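Local coordinates for peptidoglycan synthetase penicillin-binding protein 3 (Bifidobacterium adolescentis, PDB 4YE5) that probably binds penicillin and is thought to act as a transpeptidase that cross-links peptidoglycan during cell-wall synthesis, at residues Glu491-Asn496 / Val522-Gln527; Gln45-Tyr50 / Ser145-Tyr150; Thr310-Val315 / Ser343-Val348. All coordinates share one frame; numbering follows the deposited sequence.

Interaction 1. Residues Glu491-Asn496 / Val522-Gln527; sequences EVAGAN and VLKDPQ
Lys-524, at the end of strand 517-524, reaches Ala-493 in the chain that leaves strand 484-492, and its side chain accounts for the largest share of the surface buried here. The two strands belong to the five-stranded antiparallel sheet of the transpeptidase domain but are not neighbours in it: strand 501-510 runs between them, and the lysine passes beside Ser-501 at its start. CG of Lys-524 stands anti to the backbone N (chi1 -178°) and the chain is extended beyond it, which gives the amine the length needed for the crossing. NZ donates to Ala-493 O at 2.7 Å. It lies in the carbonyl plane, with a C=O...N angle of 154°.

Val-492 and Ala-495 pack on the outer half of the lysine side chain. Val-492 meets it obliquely, and its CG2 methyl touches Lys-524 CE at 3.8 Å and CD at 4.0 Å; the same valine also packs on Ile-503 of the intervening strand. Ala-495 turns its CB toward the tip of the lysine, 3.8 Å from NZ and 4.1 Å from CE. Beside the lysine, the carboxylate of Asp-525 is bonded through OD2 to Ser-501 OG and through OD1 to Ile-502 N, and Ser-501 OG is in turn bonded to Ala-495 N.

The contact thus combines one short bond to a backbone carbonyl with methyl groups packed against the lysine. A positive amine would probably polarise the Ala-493 carbonyl, and the bond ties the outgoing loop to the sheet across an intervening strand.

Interaction 2. Residues Gln45-Tyr50 / Ser145-Tyr150; sequences QSVERY and SNERLY
Gln-45 and Leu-149 form an antiparallel hydrogen-bonded pair in which each residue satisfies both backbone polar groups of the other. Gln-45 N donates to Leu-149 O at 2.9 Å, and Leu-149 N returns a bond to Gln-45 O at 2.8 Å. Next to it, Ser-46 and Arg-148 make a non-hydrogen-bonded pair whose side chains share one face. The Arg-148 chain bends at chi2 (75°), which turns CD toward the serine, and NH1 donates to Ser-46 OG at 3.0 Å. This bond is bent, 140° at the hydrogen, and OG lies somewhat off the guanidinium plane. The strongest partner of Arg-148 is Glu-174, in a salt bridge through NE; NH2 also bonds to Gly-33 O. Ser-46 OG also shares a hydrogen bond with a water that donates to Asn-146 O.

The pairing adds the short strand 148-149 to the border of a mixed sheet, next to strand 42-46, in the dimerisation domain of the penicillin-binding protein. Past the regular pairs the two chains stay in touch: Val-47 N donates to Glu-147 O at 3.1 Å, and Ser-145 N reaches Arg-49 O with a nearly straight bond of 173°. Between these two links a second water donates to both Val-47 O and Ser-145 O, so one molecule bridges two backbone acceptors. Ser-145 OG accepts from Glu-147 N at 3.2 Å, closing an ST turn.

The apolar side-chain contact is made by Val-47, whose CG2 lies 3.6 Å from Leu-149 CD1. The Val-47 and extended Glu-147 side chains lie side by side, and CG2 of the valine is 3.4 Å from Glu-147 OE1.

Interaction 3. Residues Thr310-Val315 / Ser343-Val348; sequences TVPNTV and SNVGMV
Val-345, in the first turn of helix 344-350, packs against Val-311 and Val-315 on either side of the bend between strands 308-311 and 314-317, while Ser-343 is the N-cap of that helix. Ser-343 and Asn-344 are probably the last two residues of the SxN motif of penicillin-binding transpeptidases; consistent with this, Asn-344 OD1 is bonded to Lys-290 NZ of a likely SxxK motif.

No hydrogen bond crosses between the segments; those nearby cap the helix. Ser-343 OG, anti to its own backbone N (chi1 173°), accepts from Gly-346 N at 2.8 Å and is also bonded to Asp-324, which through its other oxygen binds Val-345 N.

Apolar contacts join the two segments. CG1 of Val-345 is met by Val-311 CG1 at 3.9 Å and by Val-315 CG1 at 3.8 Å, the Val-315 and Val-345 side chains running antiparallel past one another. Val-315 CG1, held between its backbone N and carbonyl carbon (chi1 68°), also touches Val-348 CG1 at 3.9 Å.

Methyl groups also lie against polar atoms. Val-311 CG1 sits 3.5 Å from both Ser-343 OG and Gly-346 N, over the capping bond, and Val-345 CG1 lies 3.4 Å from Pro-312 O.

In the fold
Along the chain the contacts come in series: interaction 2 first, then interaction 3, then interaction 1. Interaction 2 lies in the dimerisation domain, at the border of a mixed sheet, whereas the other two are in the transpeptidase domain. Interactions 2 and 3 sit on opposite sides of the chain's centre, their centres 61 Å apart, which reflects the elongated shape of the molecule. Interactions 1 and 3 are closer, with centres 27 Å and nearest atoms about 11 Å apart. Interaction 1 lies at the ends of two strands of the five-stranded antiparallel sheet; interaction 3 packs the bend between strands 308-311 and 314-317, which belong to separate two-stranded sheets, on helix 344-350, beside the probable active-site motifs.

Interaction 1. Residues Glu491-Asn496 / Val522-Gln527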
loop_
_atom_site.group_PDB
_atom_site.type_symbol
_atom_site.label_atom_id
_atom_site.label_comp_id
_atom_site.label_asym_id
_atom_site.label_seq_id
_atom_site.Cartn_x
_atom_site.Cartn_y
_atom_site.Cartn_z
ATOM N N GLU A 491 24.106 9.945 -1.307
ATOM C CA GLU A 491 24.757 8.836 -0.631
ATOM C C GLU A 491 23.783 8.149 0.328
ATOM O O GLU A 491 22.990 8.810 1.012
ATOM C CB GLU A 491 26.006 9.306 0.128
ATOM C CG GLU A 491 26.774 8.149 0.739
ATOM C CD GLU A 491 28.018 8.595 1.495
ATOM O OE1 GLU A 491 28.392 9.787 1.385
ATOM O OE2 GLU A 491 28.615 7.748 2.189
ATOM N N VAL A 492 23.832 6.819 0.334
ATOM C CA VAL A 492 23.046 6.003 1.245
ATOM C C VAL A 492 23.999 4.998 1.894
ATOM O O VAL A 492 25.217 5.046 1.667
ATOM C CB VAL A 492 21.861 5.286 0.532
ATOM C CG1 VAL A 492 20.843 6.321 -0.004
ATOM C CG2 VAL A 492 22.357 4.375 -0.621
ATOM N N ALA A 493 23.445 4.114 2.720
ATOM C CA ALA A 493 24.227 3.138 3.480
ATOM C C ALA A 493 25.041 2.254 2.534
ATOM O O ALA A 493 24.485 1.637 1.613
ATOM C CB ALA A 493 23.287 2.292 4.347
ATOM N N GLY A 494 26.355 2.225 2.725
ATOM C CA GLY A 494 27.238 1.450 1.863
ATOM C C GLY A 494 26.955 -0.045 1.908
ATOM O O GLY A 494 26.750 -0.608 2.979
ATOM N N ALA A 495 26.953 -0.697 0.750
ATOM C CA ALA A 495 26.598 -2.109 0.668
ATOM C C ALA A 495 27.279 -2.770 -0.510
ATOM O O ALA A 495 27.711 -2.089 -1.451
ATOM C CB ALA A 495 25.075 -2.284 0.538
ATOM N N ASN A 496 27.378 -4.093 -0.433
ATOM C CA ASN A 496 27.898 -4.935 -1.509
ATOM C C ASN A 496 29.269 -4.534 -2.049
ATOM O O ASN A 496 29.472 -4.490 -3.264
ATOM C CB ASN A 496 26.891 -5.018 -2.665
ATOM C CG ASN A 496 25.485 -5.324 -2.192
ATOM O OD1 ASN A 496 24.539 -4.584 -2.490
ATOM N ND2 ASN A 496 25.336 -6.407 -1.436
ATOM N N VAL A 522 13.505 5.251 -7.919
ATOM C CA VAL A 522 14.738 5.328 -7.132
ATOM C C VAL A 522 15.486 4.012 -7.260
ATOM O O VAL A 522 14.909 2.955 -6.999
ATOM C CB VAL A 522 14.426 5.586 -5.630
ATOM C CG1 VAL A 522 15.715 5.782 -4.855
ATOM C CG2 VAL A 522 13.499 6.816 -5.482
ATOM N N LEU A 523 16.756 4.067 -7.663
ATOM C CA LEU A 523 17.587 2.866 -7.814
ATOM C C LEU A 523 18.827 3.010 -6.963
ATOM O O LEU A 523 19.443 4.077 -6.941
ATOM C CB LEU A 523 18.040 2.691 -9.287
ATOM C CG LEU A 523 16.939 2.745 -10.350
ATOM C CD1 LEU A 523 17.589 2.700 -11.747
ATOM C CD2 LEU A 523 15.951 1.579 -10.194
ATOM N N LYS A 524 19.205 1.939 -6.276
ATOM C CA LYS A 524 20.422 1.945 -5.473
ATOM C C LYS A 524 21.581 1.334 -6.238
ATOM O O LYS A 524 21.472 0.226 -6.750
ATOM C CB LYS A 524 20.234 1.205 -4.145
ATOM C CG LYS A 524 21.513 1.249 -3.257
ATOM C CD LYS A 524 21.260 0.696 -1.839
ATOM C CE LYS A 524 22.598 0.610 -1.067
ATOM N NZ LYS A 524 22.400 0.421 0.419
ATOM N N ASP A 525 22.675 2.082 -6.322
ATOM C CA ASP A 525 23.880 1.642 -7.008
ATOM C C ASP A 525 23.657 1.075 -8.423
ATOM O O ASP A 525 24.123 -0.032 -8.720
ATOM C CB ASP A 525 24.607 0.611 -6.136
ATOM C CG ASP A 525 25.222 1.238 -4.883
ATOM O OD1 ASP A 525 25.613 2.424 -4.936
ATOM O OD2 ASP A 525 25.326 0.541 -3.847
ATOM N N PRO A 526 22.953 1.821 -9.304
ATOM C CA PRO A 526 22.829 1.314 -10.683
ATOM C C PRO A 526 24.176 1.289 -11.412
ATOM O O PRO A 526 25.027 2.124 -11.145
ATOM C CB PRO A 526 21.900 2.335 -11.349
ATOM C CG PRO A 526 22.139 3.603 -10.582
ATOM C CD PRO A 526 22.341 3.156 -9.148
ATOM N N GLN A 527 24.364 0.324 -12.305
ATOM C CA GLN A 527 25.586 0.188 -13.089
ATOM C C GLN A 527 25.237 0.456 -14.551
ATOM O O GLN A 527 24.074 0.483 -14.901
ATOM C CB GLN A 527 26.103 -1.247 -12.982
ATOM C CG GLN A 527 26.259 -1.743 -11.555
ATOM C CD GLN A 527 27.362 -0.999 -10.824
ATOM O OE1 GLN A 527 28.501 -0.975 -11.282
ATOM N NE2 GLN A 527 27.023 -0.365 -9.698
HETATM O O HOH W 1 25.203 -1.961 -3.693
#

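Interaction 2. Residues Gln45-Tyr50 / Ser145-Tyr150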
loop_
_atom_site.group_PDB
_atom_site.type_symbol
_atom_site.label_atom_id
_atom_site.label_comp_id
_atom_site.label_asym_id
_atom_site.label_seq_id
_atom_site.Cartn_x
_atom_site.Cartn_y
_atom_site.Cartn_z
ATOM N N GLN A 45 -8.540 -13.344 -1.370
ATOM C CA GLN A 45 -9.812 -13.857 -0.873
ATOM C C GLN A 45 -9.666 -15.158 -0.111
ATOM O O GLN A 45 -8.746 -15.948 -0.355
ATOM C CB GLN A 45 -10.842 -14.006 -1.990
ATOM C CG GLN A 45 -10.499 -15.016 -3.038
ATOM C CD GLN A 45 -11.698 -15.327 -3.929
ATOM O OE1 GLN A 45 -12.812 -15.486 -3.444
ATOM N NE2 GLN A 45 -11.468 -15.408 -5.232
ATOM N N SER A 46 -10.594 -15.371 0.814
ATOM C CA SER A 46 -10.546 -16.523 1.697
ATOM C C SER A 46 -11.399 -17.672 1.149
ATOM O O SER A 46 -12.395 -17.453 0.465
ATOM C CB SER A 46 -11.011 -16.122 3.107
ATOM O OG SER A 46 -10.142 -15.149 3.674
ATOM N N VAL A 47 -10.988 -18.895 1.451
ATOM C CA VAL A 47 -11.708 -20.095 1.036
ATOM C C VAL A 47 -12.670 -20.490 2.147
ATOM O O VAL A 47 -12.240 -20.734 3.276
ATOM C CB VAL A 47 -10.726 -21.274 0.839
ATOM C CG1 VAL A 47 -11.434 -22.461 0.191
ATOM C CG2 VAL A 47 -9.523 -20.834 -0.002
ATOM N N GLU A 48 -13.962 -20.546 1.845
ATOM C CA GLU A 48 -14.935 -20.970 2.847
ATOM C C GLU A 48 -14.991 -22.488 2.983
ATOM O O GLU A 48 -15.689 -23.154 2.229
ATOM C CB GLU A 48 -16.334 -20.412 2.551
ATOM C CG GLU A 48 -17.300 -20.632 3.723
ATOM C CD GLU A 48 -18.762 -20.411 3.360
ATOM O OE1 GLU A 48 -19.032 -19.919 2.248
ATOM O OE2 GLU A 48 -19.645 -20.738 4.189
ATOM N N ARG A 49 -14.235 -23.023 3.942
ATOM C CA ARG A 49 -14.294 -24.437 4.310
ATOM C C ARG A 49 -14.380 -24.504 5.834
ATOM O O ARG A 49 -14.131 -23.501 6.518
ATOM C CB ARG A 49 -13.046 -25.191 3.841
ATOM C CG ARG A 49 -12.690 -24.978 2.381
ATOM C CD ARG A 49 -13.751 -25.526 1.437
ATOM N NE ARG A 49 -13.665 -26.977 1.319
ATOM C CZ ARG A 49 -13.975 -27.656 0.220
ATOM N NH1 ARG A 49 -14.400 -27.010 -0.861
ATOM N NH2 ARG A 49 -13.858 -28.979 0.203
ATOM N N TYR A 50 -14.711 -25.678 6.365
ATOM C CA TYR A 50 -14.964 -25.816 7.798
ATOM C C TYR A 50 -14.322 -27.047 8.400
ATOM O O TYR A 50 -14.187 -28.083 7.747
ATOM C CB TYR A 50 -16.469 -25.858 8.061
ATOM C CG TYR A 50 -17.164 -24.581 7.692
ATOM C CD1 TYR A 50 -17.228 -23.529 8.593
ATOM C CD2 TYR A 50 -17.749 -24.415 6.445
ATOM C CE1 TYR A 50 -17.851 -22.349 8.270
ATOM C CE2 TYR A 50 -18.386 -23.218 6.108
ATOM C CZ TYR A 50 -18.432 -22.190 7.032
ATOM O OH TYR A 50 -19.064 -20.989 6.737
ATOM N N SER A 145 -12.366 -22.241 8.334
ATOM C CA SER A 145 -10.928 -22.286 8.083
ATOM C C SER A 145 -10.474 -20.907 7.613
ATOM O O SER A 145 -11.287 -20.096 7.153
ATOM C CB SER A 145 -10.566 -23.310 7.001
ATOM O OG SER A 145 -9.822 -22.623 5.971
ATOM N N ASN A 146 -9.176 -20.637 7.695
ATOM C CA ASN A 146 -8.705 -19.283 7.370
ATOM C C ASN A 146 -7.748 -19.195 6.204
ATOM O O ASN A 146 -6.996 -18.213 6.080
ATOM C CB ASN A 146 -8.085 -18.615 8.591
ATOM C CG ASN A 146 -9.081 -18.434 9.708
ATOM O OD1 ASN A 146 -9.964 -17.579 9.635
ATOM N ND2 ASN A 146 -8.956 -19.248 10.746
ATOM N N GLU A 147 -7.778 -20.205 5.343
ATOM C CA GLU A 147 -6.948 -20.185 4.150
ATOM C C GLU A 147 -7.196 -18.910 3.327
ATOM O O GLU A 147 -8.343 -18.552 3.050
ATOM C CB GLU A 147 -7.193 -21.423 3.288
ATOM C CG GLU A 147 -6.207 -21.517 2.105
ATOM C CD GLU A 147 -6.357 -22.809 1.305
ATOM O OE1 GLU A 147 -7.489 -23.339 1.209
ATOM O OE2 GLU A 147 -5.337 -23.290 0.768
ATOM N N ARG A 148 -6.115 -18.232 2.944
ATOM C CA ARG A 148 -6.197 -16.970 2.200
ATOM C C ARG A 148 -5.443 -17.137 0.880
ATOM O O ARG A 148 -4.266 -17.498 0.878
ATOM C CB ARG A 148 -5.550 -15.846 3.024
ATOM C CG ARG A 148 -5.735 -14.405 2.489
ATOM C CD ARG A 148 -7.133 -13.892 2.752
ATOM N NE ARG A 148 -7.287 -12.440 2.602
ATOM C CZ ARG A 148 -8.456 -11.838 2.381
ATOM N NH1 ARG A 148 -9.563 -12.568 2.266
ATOM N NH2 ARG A 148 -8.530 -10.509 2.276
ATOM N N LEU A 149 -6.114 -16.892 -0.241
ATOM C CA LEU A 149 -5.481 -17.066 -1.549
ATOM C C LEU A 149 -5.284 -15.724 -2.246
ATOM O O LEU A 149 -6.149 -14.834 -2.188
ATOM C CB LEU A 149 -6.320 -17.968 -2.460
ATOM C CG LEU A 149 -6.629 -19.386 -1.948
ATOM C CD1 LEU A 149 -7.488 -20.162 -2.953
ATOM C CD2 LEU A 149 -5.338 -20.149 -1.632
ATOM N N TYR A 150 -4.163 -15.611 -2.942
ATOM C CA TYR A 150 -3.824 -14.396 -3.672
ATOM C C TYR A 150 -3.615 -14.792 -5.122
ATOM O O TYR A 150 -2.564 -15.310 -5.468
ATOM C CB TYR A 150 -2.550 -13.788 -3.089
ATOM C CG TYR A 150 -2.697 -13.415 -1.627
ATOM C CD1 TYR A 150 -2.403 -14.336 -0.615
ATOM C CD2 TYR A 150 -3.148 -12.151 -1.260
ATOM C CE1 TYR A 150 -2.553 -13.994 0.725
ATOM C CE2 TYR A 150 -3.284 -11.799 0.070
ATOM C CZ TYR A 150 -2.991 -12.728 1.055
ATOM O OH TYR A 150 -3.143 -12.375 2.377
HETATM O O HOH W 2 -8.579 -15.648 5.758
HETATM O O HOH W 3 -12.483 -18.577 5.205
#

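Interaction 3. Residues Thr310-Val315 / Ser343-Val348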
loop_
_atom_site.group_PDB
_atom_site.type_symbol
_atom_site.label_atom_id
_atom_site.label_comp_id
_atom_site.label_asym_id
_atom_site.label_seq_id
_atom_site.Cartn_x
_atom_site.Cartn_y
_atom_site.Cartn_z
ATOM N N THR A 310 25.411 35.022 -12.169
ATOM C CA THR A 310 26.728 34.521 -12.530
ATOM C C THR A 310 27.117 33.485 -11.493
ATOM O O THR A 310 27.276 33.798 -10.314
ATOM C CB THR A 310 27.776 35.648 -12.541
ATOM O OG1 THR A 310 27.374 36.648 -13.484
ATOM C CG2 THR A 310 29.147 35.101 -12.936
ATOM N N VAL A 311 27.258 32.244 -11.927
ATOM C CA VAL A 311 27.411 31.139 -10.995
ATOM C C VAL A 311 28.784 30.514 -11.170
ATOM O O VAL A 311 29.021 29.808 -12.144
ATOM C CB VAL A 311 26.300 30.067 -11.216
ATOM C CG1 VAL A 311 26.303 29.044 -10.096
ATOM C CG2 VAL A 311 24.940 30.732 -11.306
ATOM N N PRO A 312 29.699 30.790 -10.230
ATOM C CA PRO A 312 31.061 30.244 -10.269
ATOM C C PRO A 312 31.004 28.792 -9.841
ATOM O O PRO A 312 29.934 28.352 -9.414
ATOM C CB PRO A 312 31.803 31.094 -9.231
ATOM C CG PRO A 312 30.756 31.460 -8.242
ATOM C CD PRO A 312 29.451 31.582 -9.013
ATOM N N ASN A 313 32.087 28.031 -9.946
ATOM C CA ASN A 313 31.937 26.621 -9.587
ATOM C C ASN A 313 32.089 26.349 -8.094
ATOM O O ASN A 313 31.846 25.247 -7.631
ATOM C CB ASN A 313 32.812 25.689 -10.432
ATOM C CG ASN A 313 34.170 25.448 -9.822
ATOM O OD1 ASN A 313 34.526 24.316 -9.520
ATOM N ND2 ASN A 313 34.934 26.513 -9.630
ATOM N N THR A 314 32.494 27.356 -7.333
ATOM C CA THR A 314 32.423 27.231 -5.885
ATOM C C THR A 314 31.958 28.539 -5.298
ATOM O O THR A 314 32.093 29.578 -5.919
ATOM C CB THR A 314 33.781 26.897 -5.239
ATOM O OG1 THR A 314 34.611 28.068 -5.256
ATOM C CG2 THR A 314 34.467 25.743 -5.960
ATOM N N VAL A 315 31.407 28.481 -4.095
ATOM C CA VAL A 315 31.151 29.697 -3.345
ATOM C C VAL A 315 31.392 29.431 -1.867
ATOM O O VAL A 315 31.114 28.342 -1.364
ATOM C CB VAL A 315 29.732 30.267 -3.602
ATOM C CG1 VAL A 315 28.665 29.357 -3.030
ATOM C CG2 VAL A 315 29.609 31.679 -3.022
ATOM N N SER A 343 22.596 23.128 -9.977
ATOM C CA SER A 343 23.690 23.861 -9.345
ATOM C C SER A 343 23.420 24.192 -7.881
ATOM O O SER A 343 22.655 25.118 -7.565
ATOM C CB SER A 343 23.998 25.131 -10.120
ATOM O OG SER A 343 24.949 25.935 -9.430
ATOM N N ASN A 344 24.066 23.433 -7.003
ATOM C CA ASN A 344 24.084 23.716 -5.571
ATOM C C ASN A 344 24.558 25.126 -5.317
ATOM O O ASN A 344 24.007 25.845 -4.483
ATOM C CB ASN A 344 25.033 22.755 -4.849
ATOM C CG ASN A 344 24.661 21.311 -5.060
ATOM O OD1 ASN A 344 23.509 20.996 -5.345
ATOM N ND2 ASN A 344 25.637 20.420 -4.925
ATOM N N VAL A 345 25.600 25.514 -6.039
ATOM C CA VAL A 345 26.213 26.816 -5.839
ATOM C C VAL A 345 25.193 27.903 -6.192
ATOM O O VAL A 345 24.982 28.833 -5.423
ATOM C CB VAL A 345 27.513 26.975 -6.658
ATOM C CG1 VAL A 345 28.000 28.426 -6.616
ATOM C CG2 VAL A 345 28.605 26.016 -6.133
ATOM N N GLY A 346 24.531 27.757 -7.335
ATOM C CA GLY A 346 23.468 28.679 -7.708
ATOM C C GLY A 346 22.368 28.799 -6.658
ATOM O O GLY A 346 21.869 29.896 -6.399
HETATM N N MSE A 347 21.998 27.680 -6.046
HETATM C CA MSE A 347 20.946 27.680 -5.031
HETATM C C MSE A 347 21.385 28.458 -3.795
HETATM O O MSE A 347 20.610 29.203 -3.203
HETATM C CB MSE A 347 20.559 26.252 -4.629
HETATM C CG MSE A 347 19.803 25.458 -5.692
HETATM SE SE MSE A 347 18.122 26.298 -6.199
HETATM C CE MSE A 347 17.003 25.887 -4.656
ATOM N N VAL A 348 22.633 28.265 -3.394
ATOM C CA VAL A 348 23.181 29.019 -2.264
ATOM C C VAL A 348 23.184 30.517 -2.535
ATOM O O VAL A 348 22.783 31.311 -1.683
ATOM C CB VAL A 348 24.597 28.541 -1.917
ATOM C CG1 VAL A 348 25.307 29.539 -0.978
ATOM C CG2 VAL A 348 24.524 27.128 -1.330
#